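Local coordinates for antifreeze protein (PDB 6EIO) that binds ice, using two faces of its surface, and so probably restrains the growth of ice crystals, at residues L20-Q25 / A102-T107; S144-I149 / A171-W176; I195-I200 / A214-V219. All coordinates share one frame; numbering follows the deposited sequence.

Interaction 1: L20-Q25 / A102-T107; sequences LQTTVQ and ASDMVT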
loop_
_atom_site.group_PDB
_atom_site.type_symbol
_atom_site.label_atom_id
_atom_site.label_comp_id
_atom_site.label_asym_id
_atom_site.label_seq_id
_atom_site.Cartn_x
_atom_site.Cartn_y
_atom_site.Cartn_z
ATOM N N LEU A 20 -21.619 -0.374 -9.020
ATOM C CA LEU A 20 -20.846 0.761 -9.502
ATOM C C LEU A 20 -21.221 2.004 -8.703
ATOM O O LEU A 20 -22.370 2.454 -8.728
ATOM C CB LEU A 20 -21.081 0.975 -10.990
ATOM C CG LEU A 20 -20.208 2.047 -11.630
ATOM C CD1 LEU A 20 -18.712 1.822 -11.371
ATOM C CD2 LEU A 20 -20.494 2.068 -13.125
ATOM N N GLN A 21 -20.243 2.554 -7.993
ATOM C CA GLN A 21 -20.447 3.711 -7.140
ATOM C C GLN A 21 -20.502 5.001 -7.949
ATOM O O GLN A 21 -19.898 5.130 -9.014
ATOM C CB GLN A 21 -19.318 3.790 -6.103
ATOM C CG GLN A 21 -19.331 2.598 -5.164
ATOM C CD GLN A 21 -18.198 2.624 -4.160
ATOM O OE1 GLN A 21 -17.914 3.660 -3.564
ATOM N NE2 GLN A 21 -17.575 1.477 -3.943
ATOM N N THR A 22 -21.238 5.978 -7.403
ATOM C CA THR A 22 -21.251 7.312 -7.981
ATOM C C THR A 22 -20.401 8.303 -7.207
ATOM O O THR A 22 -19.862 9.229 -7.816
ATOM C CB THR A 22 -22.674 7.878 -8.074
ATOM O OG1 THR A 22 -23.271 7.885 -6.771
ATOM C CG2 THR A 22 -23.511 7.083 -9.057
ATOM N N THR A 23 -20.243 8.140 -5.897
ATOM C CA THR A 23 -19.432 9.096 -5.152
ATOM C C THR A 23 -17.991 9.038 -5.645
ATOM O O THR A 23 -17.404 7.958 -5.752
ATOM C CB THR A 23 -19.482 8.779 -3.661
ATOM O OG1 THR A 23 -20.837 8.862 -3.223
ATOM C CG2 THR A 23 -18.618 9.742 -2.866
ATOM N N VAL A 24 -17.424 10.200 -5.923
ATOM C CA VAL A 24 -16.055 10.326 -6.395
ATOM C C VAL A 24 -15.161 10.541 -5.174
ATOM O O VAL A 24 -15.258 11.569 -4.512
ATOM C CB VAL A 24 -15.940 11.493 -7.385
ATOM C CG1 VAL A 24 -14.499 11.725 -7.817
ATOM C CG2 VAL A 24 -16.825 11.260 -8.591
ATOM N N GLN A 25 -14.289 9.579 -4.874
ATOM C CA GLN A 25 -13.318 9.772 -3.814
ATOM C C GLN A 25 -12.235 10.732 -4.277
ATOM O O GLN A 25 -11.754 10.643 -5.412
ATOM C CB GLN A 25 -12.649 8.445 -3.447
ATOM C CG GLN A 25 -13.569 7.502 -2.711
ATOM C CD GLN A 25 -14.114 8.112 -1.447
ATOM O OE1 GLN A 25 -13.365 8.628 -0.627
ATOM N NE2 GLN A 25 -15.432 8.084 -1.296
ATOM N N ALA A 102 -19.475 7.026 2.628
ATOM C CA ALA A 102 -20.341 7.427 1.539
ATOM C C ALA A 102 -21.547 6.511 1.535
ATOM O O ALA A 102 -21.443 5.324 1.840
ATOM C CB ALA A 102 -19.629 7.306 0.193
ATOM N N SER A 103 -22.697 7.066 1.146
ATOM C CA SER A 103 -23.936 6.289 1.174
ATOM C C SER A 103 -23.872 5.080 0.249
ATOM O O SER A 103 -24.568 4.083 0.482
ATOM C CB SER A 103 -25.123 7.170 0.786
ATOM O OG SER A 103 -24.968 7.706 -0.516
ATOM N N ASP A 104 -23.068 5.162 -0.808
ATOM C CA ASP A 104 -22.934 4.107 -1.800
ATOM C C ASP A 104 -21.644 3.294 -1.642
ATOM O O ASP A 104 -21.286 2.536 -2.547
ATOM C CB ASP A 104 -23.055 4.686 -3.213
ATOM C CG ASP A 104 -22.028 5.795 -3.508
ATOM O OD1 ASP A 104 -21.569 6.469 -2.573
ATOM O OD2 ASP A 104 -21.675 5.998 -4.684
ATOM N N MET A 105 -20.955 3.402 -0.507
ATOM C CA MET A 105 -19.764 2.591 -0.327
ATOM C C MET A 105 -20.133 1.112 -0.296
ATOM O O MET A 105 -21.269 0.725 0.002
ATOM C CB MET A 105 -19.035 2.984 0.946
ATOM C CG MET A 105 -19.665 2.445 2.182
ATOM S SD MET A 105 -18.672 2.894 3.599
ATOM C CE MET A 105 -19.169 4.478 3.979
ATOM N N VAL A 106 -19.150 0.278 -0.608
ATOM C CA VAL A 106 -19.367 -1.146 -0.786
ATOM C C VAL A 106 -18.608 -1.930 0.269
ATOM O O VAL A 106 -17.406 -1.722 0.456
ATOM C CB VAL A 106 -18.982 -1.553 -2.217
ATOM C CG1 VAL A 106 -18.969 -3.058 -2.401
ATOM C CG2 VAL A 106 -19.956 -0.914 -3.198
ATOM N N THR A 107 -19.293 -2.864 0.907
ATOM C CA THR A 107 -18.645 -3.789 1.821
ATOM C C THR A 107 -18.118 -5.002 1.058
ATOM O O THR A 107 -18.806 -5.595 0.224
ATOM C CB THR A 107 -19.594 -4.203 2.933
ATOM O OG1 THR A 107 -20.748 -4.802 2.355
ATOM C CG2 THR A 107 -19.990 -2.998 3.726
HETATM O O HOH W 1 -18.854 5.478 -2.119
#
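With its CG set between the backbone N and the carbonyl carbon (chi1 57°), Asp104 presents its carboxylate to Thr23, whose OG1 stands anti to its own carbonyl carbon (chi1 -60°). The Thr23 hydroxyl donates from OG1 to Asp104 OD1 across 2.6 Å, arriving on the syn side but 25° out of the carboxylate plane. Asp104 OD2 takes two consecutive backbone N-H groups: Thr22 N approaches at 2.8 Å nearly along the C-O axis, and Thr23 N, also at 2.8 Å, uses the syn lone pair. An aspartate suits this place because its short side chain offers two acceptors to a piece of chain that has no regular strand pairing here. Segment 102-107 turns through a type I beta turn, Ala102 to Met105, into strand 106-107 of the beta-solenoid, while 20-25 belongs to the N-terminal stretch that precedes the first strand. An alanine in place of Asp104 would probably leave both N-H groups and the Thr23 hydroxyl without this acceptor and the N-terminal stretch less firmly held. Gln21, extended beyond CG, lays its aliphatic part over the turn, Gln21 CG lying 3.3 Å from Asp104 O. Gln21 NE2 lies 3.5 Å from Val106 CG2, while OE1 accepts a bond from Leu121 N. One water sits between Gln21 OE1 and Asp104 OD1, linking the two side chains.

Interaction 2: S144-I149 / A171-W176; sequences SAIFVI and ASNIYW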
loop_
_atom_site.group_PDB
_atom_site.type_symbol
_atom_site.label_atom_id
_atom_site.label_comp_id
_atom_site.label_asym_id
_atom_site.label_seq_id
_atom_site.Cartn_x
_atom_site.Cartn_y
_atom_site.Cartn_z
ATOM N N SER A 144 -8.109 9.215 -13.700
ATOM C CA SER A 144 -8.156 9.973 -12.452
ATOM C C SER A 144 -8.911 9.252 -11.341
ATOM O O SER A 144 -8.916 9.729 -10.208
ATOM C CB SER A 144 -8.781 11.363 -12.670
ATOM O OG SER A 144 -10.195 11.295 -12.762
ATOM N N ALA A 145 -9.533 8.125 -11.637
ATOM C CA ALA A 145 -10.320 7.399 -10.649
ATOM C C ALA A 145 -9.500 7.033 -9.417
ATOM O O ALA A 145 -8.361 6.576 -9.520
ATOM C CB ALA A 145 -10.841 6.109 -11.270
ATOM N N ILE A 146 -10.140 7.146 -8.257
ATOM C CA ILE A 146 -9.550 6.818 -6.967
ATOM C C ILE A 146 -10.263 5.607 -6.363
ATOM O O ILE A 146 -11.493 5.473 -6.456
ATOM C CB ILE A 146 -9.634 8.031 -6.009
ATOM C CG1 ILE A 146 -8.854 9.235 -6.554
ATOM C CG2 ILE A 146 -9.186 7.665 -4.596
ATOM C CD1 ILE A 146 -7.363 9.058 -6.594
ATOM N N PHE A 147 -9.469 4.733 -5.735
ATOM C CA PHE A 147 -9.945 3.528 -5.073
ATOM C C PHE A 147 -9.399 3.531 -3.651
ATOM O O PHE A 147 -8.180 3.566 -3.469
ATOM C CB PHE A 147 -9.439 2.270 -5.797
ATOM C CG PHE A 147 -9.642 2.240 -7.299
ATOM C CD1 PHE A 147 -8.775 2.929 -8.143
ATOM C CD2 PHE A 147 -10.649 1.459 -7.874
ATOM C CE1 PHE A 147 -8.909 2.835 -9.526
ATOM C CE2 PHE A 147 -10.762 1.357 -9.246
ATOM C CZ PHE A 147 -9.902 2.057 -10.069
ATOM N N VAL A 148 -10.296 3.482 -2.657
ATOM C CA VAL A 148 -9.904 3.484 -1.248
ATOM C C VAL A 148 -10.492 2.242 -0.594
ATOM O O VAL A 148 -11.708 2.021 -0.673
ATOM C CB VAL A 148 -10.403 4.742 -0.522
ATOM C CG1 VAL A 148 -10.048 4.688 0.966
ATOM C CG2 VAL A 148 -9.847 6.003 -1.180
ATOM N N ILE A 149 -9.638 1.453 0.068
ATOM C CA ILE A 149 -10.079 0.234 0.738
ATOM C C ILE A 149 -9.716 0.320 2.209
ATOM O O ILE A 149 -8.543 0.469 2.568
ATOM C CB ILE A 149 -9.489 -1.030 0.111
ATOM C CG1 ILE A 149 -9.879 -1.114 -1.355
ATOM C CG2 ILE A 149 -10.012 -2.251 0.857
ATOM C CD1 ILE A 149 -9.136 -2.178 -2.106
ATOM N N ALA A 171 -1.709 2.897 -10.162
ATOM C CA ALA A 171 -1.242 2.541 -8.825
ATOM C C ALA A 171 -1.124 3.742 -7.893
ATOM O O ALA A 171 -1.217 3.574 -6.670
ATOM C CB ALA A 171 0.097 1.806 -8.928
ATOM N N SER A 172 -0.924 4.935 -8.445
ATOM C CA SER A 172 -0.902 6.167 -7.668
ATOM C C SER A 172 -2.240 6.491 -7.017
ATOM O O SER A 172 -2.307 7.424 -6.204
ATOM C CB SER A 172 -0.536 7.334 -8.592
ATOM O OG SER A 172 -1.413 7.426 -9.693
ATOM N N ASN A 173 -3.300 5.782 -7.423
ATOM C CA ASN A 173 -4.665 6.158 -7.095
ATOM C C ASN A 173 -5.387 5.085 -6.292
ATOM O O ASN A 173 -6.612 5.168 -6.124
ATOM C CB ASN A 173 -5.428 6.452 -8.390
ATOM C CG ASN A 173 -4.988 7.743 -9.068
ATOM O OD1 ASN A 173 -3.919 8.291 -8.799
ATOM N ND2 ASN A 173 -5.830 8.228 -9.964
ATOM N N ILE A 174 -4.641 4.104 -5.776
ATOM C CA ILE A 174 -5.170 2.986 -5.011
ATOM C C ILE A 174 -4.567 3.055 -3.608
ATOM O O ILE A 174 -3.342 3.148 -3.463
ATOM C CB ILE A 174 -4.818 1.642 -5.680
ATOM C CG1 ILE A 174 -5.436 1.552 -7.077
ATOM C CG2 ILE A 174 -5.257 0.468 -4.791
ATOM C CD1 ILE A 174 -4.862 0.423 -7.909
ATOM N N TYR A 175 -5.424 2.982 -2.591
ATOM C CA TYR A 175 -5.000 3.097 -1.204
ATOM C C TYR A 175 -5.617 1.974 -0.389
ATOM O O TYR A 175 -6.831 1.728 -0.477
ATOM C CB TYR A 175 -5.459 4.419 -0.626
ATOM C CG TYR A 175 -5.040 5.632 -1.413
ATOM C CD1 TYR A 175 -5.841 6.109 -2.440
ATOM C CD2 TYR A 175 -3.868 6.312 -1.123
ATOM C CE1 TYR A 175 -5.509 7.243 -3.135
ATOM C CE2 TYR A 175 -3.516 7.449 -1.818
ATOM C CZ TYR A 175 -4.367 7.926 -2.815
ATOM O OH TYR A 175 -4.119 9.092 -3.496
ATOM N N TRP A 176 -4.793 1.342 0.440
ATOM C CA TRP A 176 -5.192 0.260 1.330
ATOM C C TRP A 176 -4.904 0.724 2.757
ATOM O O TRP A 176 -3.736 0.853 3.138
ATOM C CB TRP A 176 -4.390 -1.017 1.058
ATOM C CG TRP A 176 -4.292 -1.463 -0.363
ATOM C CD1 TRP A 176 -3.417 -0.994 -1.310
ATOM C CD2 TRP A 176 -5.022 -2.531 -1.005
ATOM N NE1 TRP A 176 -3.582 -1.664 -2.494
ATOM C CE2 TRP A 176 -4.546 -2.619 -2.332
ATOM C CE3 TRP A 176 -6.003 -3.438 -0.582
ATOM C CZ2 TRP A 176 -5.011 -3.580 -3.224
ATOM C CZ3 TRP A 176 -6.472 -4.388 -1.484
ATOM C CH2 TRP A 176 -5.981 -4.446 -2.785
#
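The backbone oxygen of Asn173 is met by three groups of segment 144-149. Phe147 N donates to Asn173 O at 2.9 Å, nearly in line with the carbonyl bond; the CA-H of Ile146 makes a longer contact beside this bond; and the Phe147 ring turns its edge to the same oxygen, Phe147 CD1 lying 3.7 Å from Asn173 O. Parallel pairing continues with Tyr175 N to Phe147 O at 3.0 Å and Ile149 N to Tyr175 O at 2.9 Å, the strand segments running within 6° of each other. These are stacked coils of the beta-solenoid, in which like positions of successive coils lie next to one another. Asn173 begins the match with its side chain: CG is anti to its carbonyl carbon (chi1 -71°), and Asn173 ND2 reaches Ala145 O at 3.1 Å, with that oxygen close to the amide plane. OD1 accepts from Ser172 OG and is also hydrogen-bonded to His235 ND1, in the run of histidines that ends the chain, probably a purification tag. Phe147, Ile174, Ile149 and Trp176 share one face of the sheet. There, in one of the two conformers of Ile149, its CD1 sits over the indole, 3.5 Å from Trp176 CZ3, in a CH-pi contact. Tyr175 and Val148 lie on the other face, and Ile146 CG2, from just before the strand, meets the edge of the Tyr175 ring. Backbone hydrogen bonds thus fix the strands' register, whereas branched and aromatic side chains pack on both faces, the polar indole N-H being satisfied by Lys191 O.

Interaction 3: I195-I200 / A214-V219; sequences IALESI and ARNGAV. With SO4 (sulfate ion), chain F.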
loop_
_atom_site.group_PDB
_atom_site.type_symbol
_atom_site.label_atom_id
_atom_site.label_comp_id
_atom_site.label_asym_id
_atom_site.label_seq_id
_atom_site.Cartn_x
_atom_site.Cartn_y
_atom_site.Cartn_z
ATOM N N ILE A 195 -1.099 1.598 3.920
ATOM C CA ILE A 195 -0.862 2.343 5.149
ATOM C C ILE A 195 -1.361 1.477 6.292
ATOM O O ILE A 195 -2.576 1.333 6.470
ATOM C CB ILE A 195 -1.535 3.716 5.175
ATOM C CG1 ILE A 195 -1.400 4.450 3.842
ATOM C CG2 ILE A 195 -0.937 4.518 6.326
ATOM C CD1 ILE A 195 -2.091 5.793 3.820
ATOM N N ALA A 196 -0.433 0.875 7.030
ATOM C CA ALA A 196 -0.767 -0.056 8.096
ATOM C C ALA A 196 -0.495 0.577 9.452
ATOM O O ALA A 196 0.510 1.278 9.645
ATOM C CB ALA A 196 0.036 -1.345 7.996
ATOM N N LEU A 197 -1.370 0.298 10.420
ATOM C CA LEU A 197 -1.122 0.784 11.770
ATOM C C LEU A 197 0.113 0.130 12.371
ATOM O O LEU A 197 0.893 0.786 13.081
ATOM C CB LEU A 197 -2.346 0.506 12.643
ATOM C CG LEU A 197 -2.259 1.048 14.075
ATOM C CD1 LEU A 197 -2.147 2.569 14.073
ATOM C CD2 LEU A 197 -3.459 0.606 14.870
ATOM N N GLU A 198 0.264 -1.175 12.136
ATOM C CA GLU A 198 1.301 -1.970 12.775
ATOM C C GLU A 198 2.416 -2.279 11.776
ATOM O O GLU A 198 3.214 -1.386 11.481
ATOM C CB GLU A 198 0.692 -3.192 13.481
ATOM C CG GLU A 198 -0.231 -2.783 14.642
ATOM C CD GLU A 198 0.488 -2.121 15.834
ATOM O OE1 GLU A 198 1.744 -2.109 15.886
ATOM O OE2 GLU A 198 -0.225 -1.624 16.732
ATOM N N SER A 199 2.498 -3.511 11.276
ATOM C CA SER A 199 3.643 -3.971 10.509
ATOM C C SER A 199 3.248 -4.393 9.094
ATOM O O SER A 199 2.079 -4.668 8.795
ATOM C CB SER A 199 4.295 -5.136 11.227
ATOM O OG SER A 199 4.889 -4.714 12.442
ATOM N N ILE A 200 4.255 -4.440 8.219
ATOM C CA ILE A 200 4.086 -4.907 6.843
ATOM C C ILE A 200 5.245 -5.837 6.529
ATOM O O ILE A 200 6.410 -5.464 6.714
ATOM C CB ILE A 200 4.052 -3.742 5.829
ATOM C CG1 ILE A 200 2.946 -2.745 6.160
ATOM C CG2 ILE A 200 3.894 -4.304 4.427
ATOM C CD1 ILE A 200 3.006 -1.453 5.340
ATOM N N ALA A 214 4.278 1.768 7.180
ATOM C CA ALA A 214 3.910 1.199 8.462
ATOM C C ALA A 214 4.085 2.268 9.537
ATOM O O ALA A 214 5.156 2.863 9.674
ATOM C CB ALA A 214 4.778 -0.016 8.776
ATOM N N ARG A 215 3.022 2.510 10.294
ATOM C CA ARG A 215 3.053 3.571 11.289
ATOM C C ARG A 215 3.847 3.176 12.528
ATOM O O ARG A 215 4.831 3.834 12.884
ATOM C CB ARG A 215 1.638 3.985 11.682
ATOM C CG ARG A 215 0.918 4.744 10.569
ATOM C CD ARG A 215 -0.482 5.187 10.989
ATOM N NE ARG A 215 -0.432 5.959 12.234
ATOM C CZ ARG A 215 -1.458 6.181 13.037
ATOM N NH1 ARG A 215 -2.657 5.757 12.693
ATOM N NH2 ARG A 215 -1.270 6.826 14.180
ATOM N N ASN A 216 3.405 2.127 13.226
ATOM C CA ASN A 216 3.973 1.851 14.536
ATOM C C ASN A 216 4.858 0.624 14.582
ATOM O O ASN A 216 5.667 0.499 15.507
ATOM C CB ASN A 216 2.859 1.780 15.577
ATOM C CG ASN A 216 2.163 3.112 15.721
ATOM O OD1 ASN A 216 2.766 4.178 15.523
ATOM N ND2 ASN A 216 0.885 3.073 16.041
ATOM N N GLY A 217 4.732 -0.272 13.609
ATOM C CA GLY A 217 5.508 -1.484 13.565
ATOM C C GLY A 217 6.608 -1.461 12.529
ATOM O O GLY A 217 7.163 -0.407 12.192
ATOM N N ALA A 218 6.948 -2.654 12.073
ATOM C CA ALA A 218 8.154 -2.887 11.305
ATOM C C ALA A 218 7.818 -3.220 9.866
ATOM O O ALA A 218 6.766 -3.808 9.578
ATOM C CB ALA A 218 8.918 -4.068 11.891
ATOM N N VAL A 219 8.754 -2.926 8.971
ATOM C CA VAL A 219 8.719 -3.455 7.616
ATOM C C VAL A 219 9.801 -4.517 7.490
ATOM O O VAL A 219 10.982 -4.256 7.755
ATOM C CB VAL A 219 8.861 -2.366 6.541
ATOM C CG1 VAL A 219 8.880 -3.006 5.161
ATOM C CG2 VAL A 219 7.698 -1.393 6.626
HETATM S S SO4 F . -3.585 8.964 16.368
HETATM O O1 SO4 F . -4.366 8.953 17.605
HETATM O O2 SO4 F . -4.270 9.782 15.364
HETATM O O3 SO4 F . -3.391 7.596 15.895
HETATM O O4 SO4 F . -2.278 9.556 16.664
#
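Ala196 and Ala214 pair in parallel on adjacent coils of the beta-solenoid, as do Ile200 and Val219, but the register slips by one residue in the turns between. Backbone hydrogen bonds carry most of the contact. Arg215 N donates to Ala196 O and Asn216 N to Leu197 O. Gly217 N reaches Glu198 O at 2.8 Å, from well above the carbonyl plane; beyond the turn Ile200 N returns a bond to Ala218 O. A side chain supplies one further acceptor: Ser199 OG, anti to its carbonyl carbon (chi1 -68°), accepts from Ala218 N at 2.9 Å and lies 3.5 Å from Gly217 CA. The absence of a side chain at Gly217 fits this closeness, since a CB there would collide with Ser199 OG and Glu198 O. Among apolar contacts, Ile200 CD1 lies 4.1 Å from Ala214 CB. At the Arg215 side chain, Leu197 CD1 rests over one face of the guanidinium, 3.5 Å from Arg215 NH1, and Tyr94 of helix 81-99 makes a cation-pi contact with the same group. Arg215 also donates a nearly straight hydrogen bond to a sulfate ion, probably a crystallisation additive, whose O3 lies in the guanidinium plane at its edge, 2.8 Å from Arg215 NH2.

In the fold
Interactions 2 and 3 join coils of the beta-solenoid, while interaction 1 ties the N-terminal segment to it. Interaction 2 is buried, and there neighbouring strands meet through regular backbone hydrogen bonds and large apolar side chains. Interaction 3 also links successive coils and follows directly, since Trp176 O probably accepts a hydrogen bond from Ile195 N; but it runs out into partly buried turns, where glycine, serine and arginine replace the aromatic residues. Interaction 1 lies at the surface, its centre about 20 Å from the chain's centre, where a carboxylate rather than strand pairing holds the N-terminal stretch. It touches interaction 2 through packing of Gln25 on Ile146, whereas interactions 1 and 3 stay about 12 Å apart at their nearest atoms.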